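Local coordinates for protein alpha-fucosidase GH29 (Fusarium graminearum, PDB 4PSR) that hydrolyses alpha-L-fucosides as a family GH29 glycoside hydrolase, probably releasing alpha-1,6-linked fucose from the innermost N-acetylglucosamine of glycoprotein glycans, at residues 14-20 with 279-284. Coordinates in Å, arbitrary orientation, origin at the centre of the assembly. Where two conformers were deposited one is given. Numbering follows the deposited sequence.
With NA (sodium ion), chain J; NAG (2-acetamido-2-deoxy-beta-D-glucopyranose), chain C.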
loop_
_atom_site.group_PDB
_atom_site.type_symbol
_atom_site.label_atom_id
_atom_site.label_comp_id
_atom_site.label_asym_id
_atom_site.label_seq_id
_atom_site.Cartn_x
_atom_site.Cartn_y
_atom_site.Cartn_z
ATOM N N THR A 14 -9.879 -15.888 -14.034
ATOM C CA THR A 14 -9.715 -14.883 -12.979
ATOM C C THR A 14 -8.948 -13.655 -13.474
ATOM O O THR A 14 -9.139 -12.574 -12.928
ATOM C CB THR A 14 -9.086 -15.476 -11.710
ATOM O OG1 THR A 14 -7.819 -16.062 -11.996
ATOM C CG2 THR A 14 -9.993 -16.535 -11.059
ATOM N N ASP A 15 -8.134 -13.791 -14.530
ATOM C CA ASP A 15 -7.398 -12.661 -15.111
ATOM C C ASP A 15 -8.361 -11.559 -15.528
ATOM O O ASP A 15 -7.997 -10.368 -15.556
ATOM C CB ASP A 15 -6.607 -13.073 -16.378
ATOM C CG ASP A 15 -5.282 -13.790 -16.087
ATOM O OD1 ASP A 15 -4.741 -13.788 -14.955
ATOM O OD2 ASP A 15 -4.738 -14.382 -17.050
ATOM N N LYS A 16 -9.585 -11.920 -15.894
ATOM C CA LYS A 16 -10.524 -10.927 -16.391
ATOM C C LYS A 16 -11.067 -9.970 -15.309
ATOM O O LYS A 16 -11.679 -8.951 -15.616
ATOM C CB LYS A 16 -11.673 -11.604 -17.137
ATOM C CG LYS A 16 -11.178 -12.394 -18.356
ATOM C CD LYS A 16 -12.317 -12.853 -19.265
ATOM C CE LYS A 16 -12.876 -11.709 -20.108
ATOM N NZ LYS A 16 -11.866 -11.122 -21.041
ATOM N N HIS A 17 -10.867 -10.318 -14.042
ATOM C CA HIS A 17 -11.250 -9.424 -12.959
ATOM C C HIS A 17 -10.437 -8.141 -13.027
ATOM O O HIS A 17 -9.233 -8.184 -13.254
ATOM C CB HIS A 17 -11.031 -10.114 -11.624
ATOM C CG HIS A 17 -11.363 -9.249 -10.444
ATOM N ND1 HIS A 17 -10.398 -8.664 -9.644
ATOM C CD2 HIS A 17 -12.560 -8.880 -9.944
ATOM C CE1 HIS A 17 -11.005 -7.951 -8.706
ATOM N NE2 HIS A 17 -12.312 -8.062 -8.868
ATOM N N ASN A 18 -11.105 -7.012 -12.827
ATOM C CA ASN A 18 -10.449 -5.697 -12.872
ATOM C C ASN A 18 -9.701 -5.493 -11.555
ATOM O O ASN A 18 -10.323 -5.364 -10.496
ATOM C CB ASN A 18 -11.478 -4.587 -13.117
ATOM C CG ASN A 18 -10.842 -3.243 -13.366
ATOM O OD1 ASN A 18 -9.774 -3.142 -13.957
ATOM N ND2 ASN A 18 -11.536 -2.193 -12.948
ATOM N N ALA A 19 -8.378 -5.481 -11.617
ATOM C CA ALA A 19 -7.568 -5.532 -10.406
ATOM C C ALA A 19 -7.768 -4.336 -9.475
ATOM O O ALA A 19 -7.893 -4.496 -8.269
ATOM C CB ALA A 19 -6.108 -5.660 -10.775
ATOM N N ALA A 20 -7.753 -3.159 -10.064
ATOM C CA ALA A 20 -7.751 -1.891 -9.312
ATOM C C ALA A 20 -8.887 -1.030 -9.836
ATOM O O ALA A 20 -8.702 -0.249 -10.785
ATOM C CB ALA A 20 -6.409 -1.193 -9.471
ATOM N N ARG A 279 -1.588 -13.227 -9.700
ATOM C CA ARG A 279 -1.138 -12.529 -10.905
ATOM C C ARG A 279 -1.522 -11.044 -10.808
ATOM O O ARG A 279 -2.515 -10.681 -10.165
ATOM C CB ARG A 279 -1.770 -13.165 -12.158
ATOM C CG ARG A 279 -1.570 -14.681 -12.291
ATOM C CD ARG A 279 -0.227 -15.032 -12.895
ATOM N NE ARG A 279 0.006 -16.477 -12.952
ATOM C CZ ARG A 279 -0.292 -17.260 -13.985
ATOM N NH1 ARG A 279 -0.017 -18.552 -13.927
ATOM N NH2 ARG A 279 -0.865 -16.771 -15.075
ATOM N N ASN A 280 -0.742 -10.184 -11.459
ATOM C CA ASN A 280 -0.992 -8.747 -11.475
ATOM C C ASN A 280 -2.022 -8.369 -12.527
ATOM O O ASN A 280 -2.331 -7.182 -12.682
ATOM C CB ASN A 280 0.332 -7.997 -11.641
ATOM C CG ASN A 280 1.049 -8.341 -12.915
ATOM O OD1 ASN A 280 0.447 -8.536 -13.935
ATOM N ND2 ASN A 280 2.364 -8.399 -12.841
ATOM N N THR A 281 -2.588 -9.356 -13.226
ATOM C CA THR A 281 -3.771 -9.150 -14.048
ATOM C C THR A 281 -5.043 -8.916 -13.229
ATOM O O THR A 281 -5.922 -8.158 -13.656
ATOM C CB THR A 281 -4.014 -10.396 -14.885
ATOM O OG1 THR A 281 -3.960 -11.501 -13.995
ATOM C CG2 THR A 281 -2.938 -10.544 -15.932
ATOM N N SER A 282 -5.124 -9.535 -12.041
ATOM C CA SER A 282 -6.377 -9.529 -11.299
ATOM C C SER A 282 -6.227 -9.150 -9.830
ATOM O O SER A 282 -7.232 -8.873 -9.167
ATOM C CB SER A 282 -7.085 -10.889 -11.441
ATOM O OG SER A 282 -6.307 -11.899 -10.917
ATOM N N ALA A 283 -5.002 -9.156 -9.328
ATOM C CA ALA A 283 -4.691 -8.796 -7.938
ATOM C C ALA A 283 -3.715 -7.635 -7.947
ATOM O O ALA A 283 -2.960 -7.456 -8.909
ATOM C CB ALA A 283 -4.099 -9.988 -7.195
ATOM N N VAL A 284 -3.738 -6.826 -6.896
ATOM C CA VAL A 284 -2.902 -5.643 -6.780
ATOM C C VAL A 284 -1.619 -5.967 -6.036
ATOM O O VAL A 284 -1.655 -6.531 -4.938
ATOM C CB VAL A 284 -3.685 -4.502 -6.066
ATOM C CG1 VAL A 284 -2.799 -3.278 -5.878
ATOM C CG2 VAL A 284 -4.913 -4.154 -6.871
HETATM NA NA NA J . -7.704 -8.010 -15.093
HETATM C C1 NAG C . 3.242 -8.715 -14.003
HETATM C C2 NAG C . 4.553 -7.975 -14.006
HETATM C C3 NAG C . 5.341 -8.356 -15.256
HETATM C C4 NAG C . 5.480 -9.874 -15.358
HETATM C C5 NAG C . 4.117 -10.545 -15.208
HETATM C C6 NAG C . 4.190 -12.055 -15.158
HETATM C C7 NAG C . 4.954 -5.765 -13.015
HETATM C C8 NAG C . 4.609 -4.315 -13.056
HETATM N N2 NAG C . 4.351 -6.535 -13.927
HETATM O O3 NAG C . 6.622 -7.745 -15.186
HETATM O O4 NAG C . 5.975 -10.251 -16.643
HETATM O O5 NAG C . 3.491 -10.114 -13.989
HETATM O O6 NAG C . 4.868 -12.486 -13.990
HETATM O O7 NAG C . 5.735 -6.220 -12.186
HETATM O O HOH W 1 -9.516 -7.200 -16.421
HETATM O O HOH W 2 -8.204 -7.083 -7.201
HETATM O O HOH W 3 -7.085 -5.704 -14.385
HETATM O O HOH W 4 -6.235 -8.009 -17.052
#
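A six-coordinate sodium site joins two loops of the TIM barrel: residues 14-20, running from the last residue of helix 11-14 toward helix 22-27, and residues 279-284, the end of the loop after strand 268-272, running into the adjacent barrel strand 284-287. All three protein ligands are backbone carbonyls: Na lies 2.4 Å from Asp15 O, 2.4 Å from His17 O and 2.3 Å from Thr281 O, and three waters at 2.4 to 2.5 Å complete the shell. The shared ion explains why His17 O and Thr281 O approach to 3.3 Å although neither can donate a proton. A type I turn from Thr14 to His17, closed by His17 N to Thr14 O at 3.1 Å, brings the carbonyls of Asp15 and His17 to the same ion.

Two direct hydrogen bonds also link the segments. Asp15, whose backbone O is on the metal, accepts through carboxylate OD1 from Thr281 OG1 at 2.6 Å; His17 ND1 donates to Ser282 O at 3.2 Å, while Phe257 of helix 246-263 stacks on the imidazole ring. Apolar contact is slight: Val284 CG2 sits 4.4 Å from Ala19 CB and 4.2 Å from Ala20 CB, at the start of the barrel strand.

Next to the metal ligand Thr281, Asn280 turns its CA-to-CB bond away from residues 14-20 and carries an N-linked glycan, ND2 bonded to C1 of the first NAG at 1.5 Å. Ser282 O is used repeatedly: it also takes a CA-H...O contact from Ala19 CA at 3.6 Å, and a water donates to both Ser282 O and Ala19 O, 2.8 Å from each.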